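Local coordinates for protein Afp2 (Serratia entomophila, PDB 6RBN) that probably builds the contractile sheath around the inner tube of the anti-feeding prophage, a phage-tail-like injection particle, at residues Gln277-Trp280 with Gln281-Ala285. Numbering follows the deposited sequence.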
ATOM      1  N   GLN C 277      55.374   4.442 -10.810  1.00 62.44           N
ATOM      2  CA  GLN C 277      55.217   2.995 -10.886  1.00 62.44           C
ATOM      3  C   GLN C 277      54.403   2.489 -12.087  1.00 62.44           C
ATOM      4  O   GLN C 277      54.691   1.380 -12.549  1.00 62.44           O
ATOM      5  CB  GLN C 277      54.621   2.512  -9.558  1.00 62.44           C
ATOM      6  CG  GLN C 277      54.816   1.044  -9.212  1.00 62.44           C
ATOM      7  CD  GLN C 277      53.769   0.137  -9.797  1.00 62.44           C
ATOM      8  OE1 GLN C 277      54.080  -0.875 -10.407  1.00 62.44           O
ATOM      9  NE2 GLN C 277      52.514   0.491  -9.604  1.00 62.44           N
ATOM     10  N   PRO C 278      53.399   3.204 -12.630  1.00 61.17           N
ATOM     11  CA  PRO C 278      52.858   2.763 -13.928  1.00 61.17           C
ATOM     12  C   PRO C 278      53.824   2.900 -15.087  1.00 61.17           C
ATOM     13  O   PRO C 278      53.717   2.136 -16.052  1.00 61.17           O
ATOM     14  CB  PRO C 278      51.630   3.658 -14.123  1.00 61.17           C
ATOM     15  CG  PRO C 278      51.211   3.982 -12.795  1.00 61.17           C
ATOM     16  CD  PRO C 278      52.446   4.140 -11.996  1.00 61.17           C
ATOM     17  N   THR C 279      54.752   3.852 -15.037  1.00 63.47           N
ATOM     18  CA  THR C 279      55.724   3.984 -16.112  1.00 63.47           C
ATOM     19  C   THR C 279      56.780   2.892 -16.041  1.00 63.47           C
ATOM     20  O   THR C 279      57.217   2.388 -17.080  1.00 63.47           O
ATOM     21  CB  THR C 279      56.365   5.373 -16.059  1.00 63.47           C
ATOM     22  OG1 THR C 279      55.333   6.365 -16.090  1.00 63.47           O
ATOM     23  CG2 THR C 279      57.274   5.610 -17.250  1.00 63.47           C
ATOM     24  N   TRP C 280      57.155   2.480 -14.827  1.00 65.27           N
ATOM     25  CA  TRP C 280      58.159   1.437 -14.648  1.00 65.27           C
ATOM     26  C   TRP C 280      57.643   0.093 -15.129  1.00 65.27           C
ATOM     27  O   TRP C 280      58.420  -0.732 -15.616  1.00 65.27           O
ATOM     28  CB  TRP C 280      58.544   1.327 -13.175  1.00 65.27           C
ATOM     29  CG  TRP C 280      59.032   2.593 -12.559  1.00 65.27           C
ATOM     30  CD1 TRP C 280      59.497   3.702 -13.200  1.00 65.27           C
ATOM     31  CD2 TRP C 280      59.007   2.917 -11.171  1.00 65.27           C
ATOM     32  NE1 TRP C 280      59.800   4.680 -12.293  1.00 65.27           N
ATOM     33  CE2 TRP C 280      59.498   4.225 -11.038  1.00 65.27           C
ATOM     34  CE3 TRP C 280      58.627   2.219 -10.022  1.00 65.27           C
ATOM     35  CZ2 TRP C 280      59.626   4.846  -9.807  1.00 65.27           C
ATOM     36  CZ3 TRP C 280      58.751   2.839  -8.805  1.00 65.27           C
ATOM     37  CH2 TRP C 280      59.249   4.138  -8.705  1.00 65.27           C
ATOM     38  N   GLN C 281      56.338  -0.143 -14.988  1.00 62.34           N
ATOM     39  CA  GLN C 281      55.725  -1.337 -15.550  1.00 62.34           C
ATOM     40  C   GLN C 281      55.687  -1.280 -17.065  1.00 62.34           C
ATOM     41  O   GLN C 281      55.769  -2.319 -17.726  1.00 62.34           O
ATOM     42  CB  GLN C 281      54.312  -1.510 -15.004  1.00 62.34           C
ATOM     43  CG  GLN C 281      54.259  -1.786 -13.533  1.00 62.34           C
ATOM     44  CD  GLN C 281      54.971  -3.059 -13.168  1.00 62.34           C
ATOM     45  OE1 GLN C 281      56.004  -3.039 -12.506  1.00 62.34           O
ATOM     46  NE2 GLN C 281      54.435  -4.179 -13.622  1.00 62.34           N
ATOM     47  N   ARG C 282      55.559  -0.083 -17.631  1.00 63.93           N
ATOM     48  CA  ARG C 282      55.508   0.041 -19.080  1.00 63.93           C
ATOM     49  C   ARG C 282      56.905  -0.005 -19.681  1.00 63.93           C
ATOM     50  O   ARG C 282      57.065  -0.348 -20.857  1.00 63.93           O
ATOM     51  CB  ARG C 282      54.761   1.322 -19.452  1.00 63.93           C
ATOM     52  CG  ARG C 282      54.372   1.428 -20.909  1.00 63.93           C
ATOM     53  CD  ARG C 282      53.493   2.625 -21.173  1.00 63.93           C
ATOM     54  NE  ARG C 282      54.188   3.882 -20.958  1.00 63.93           N
ATOM     55  CZ  ARG C 282      53.603   5.069 -21.019  1.00 63.93           C
ATOM     56  NH1 ARG C 282      52.313   5.161 -21.300  1.00 63.93           N
ATOM     57  NH2 ARG C 282      54.309   6.167 -20.807  1.00 63.93           N
ATOM     58  N   VAL C 283      57.929   0.295 -18.887  1.00 61.59           N
ATOM     59  CA  VAL C 283      59.302   0.146 -19.354  1.00 61.59           C
ATOM     60  C   VAL C 283      59.707  -1.322 -19.378  1.00 61.59           C
ATOM     61  O   VAL C 283      60.207  -1.820 -20.391  1.00 61.59           O
ATOM     62  CB  VAL C 283      60.258   0.986 -18.489  1.00 61.59           C
ATOM     63  CG1 VAL C 283      61.688   0.640 -18.799  1.00 61.59           C
ATOM     64  CG2 VAL C 283      60.041   2.451 -18.764  1.00 61.59           C
ATOM     65  N   LYS C 284      59.481  -2.046 -18.280  1.00 60.56           N
ATOM     66  CA  LYS C 284      59.971  -3.417 -18.201  1.00 60.56           C
ATOM     67  C   LYS C 284      59.152  -4.394 -19.031  1.00 60.56           C
ATOM     68  O   LYS C 284      59.585  -5.534 -19.208  1.00 60.56           O
ATOM     69  CB  LYS C 284      60.004  -3.912 -16.758  1.00 60.56           C
ATOM     70  CG  LYS C 284      58.661  -4.274 -16.186  1.00 60.56           C
ATOM     71  CD  LYS C 284      58.815  -4.780 -14.768  1.00 60.56           C
ATOM     72  CE  LYS C 284      59.534  -6.112 -14.741  1.00 60.56           C
ATOM     73  NZ  LYS C 284      58.742  -7.178 -15.393  1.00 60.56           N
ATOM     74  N   ALA C 285      57.991  -3.990 -19.531  1.00 61.04           N
ATOM     75  CA  ALA C 285      57.261  -4.818 -20.475  1.00 61.04           C
ATOM     76  C   ALA C 285      57.595  -4.488 -21.916  1.00 61.04           C
ATOM     77  O   ALA C 285      57.345  -5.314 -22.801  1.00 61.04           O
ATOM     78  CB  ALA C 285      55.761  -4.674 -20.256  1.00 61.04           C
TER
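Lys284 lays the start of its aliphatic chain against the carbonyl oxygen of Trp280 one turn earlier because chi1 of 76° sets CG between its own backbone N and carbonyl carbon; CG then lies 3.6 Å from Trp280 O. In Val283 a chi1 of 169° turns CG1 anti to the backbone N and leaves CG2 beside it, 3.3 Å from Thr279 O, so that the methyl packs on the same carbonyl that receives its backbone N-H. Gln281 lays its CB and CG against Gln277 O, and the two glutamine chains run at a slant to each other in neighbouring turns.

The backbone bonds identify the first turns of helix 277-295. Lys284 N to Trp280 O is the straightest, 3.2 Å with an N-H...O angle of 164°, while Val283 N to Thr279 O is shorter, 2.9 Å, but more bent. Arg282 N reaches Pro278 O at 3.3 Å and also makes a weak bond to Thr279 O at 3.0 Å, an i to i-3 component within the alpha-helical pattern. Gln281 N bonds weakly to Gln277 O.

The indole of Trp280 reaches back to the start of the helix, where Gln277 N stands over the centre of one ring face, 3.9 Å from the plane. Its NE1 bonds to Asn275, Thr279 OG1 to Pro274 O, and Arg282 forms a salt bridge with Glu273; Thr279, Trp280 and Val283 rest on Met329 of strand 328-335.

Chemically, then, the polar ends of Thr279, Trp280 and Arg282 tie this helix start to the residues just before it, whereas the backbone O of Gln281 and the ammonium of Lys284 are bonded by Gln147 of the Afp1 chain, consistent with a sheath-to-tube interface in the extended particle.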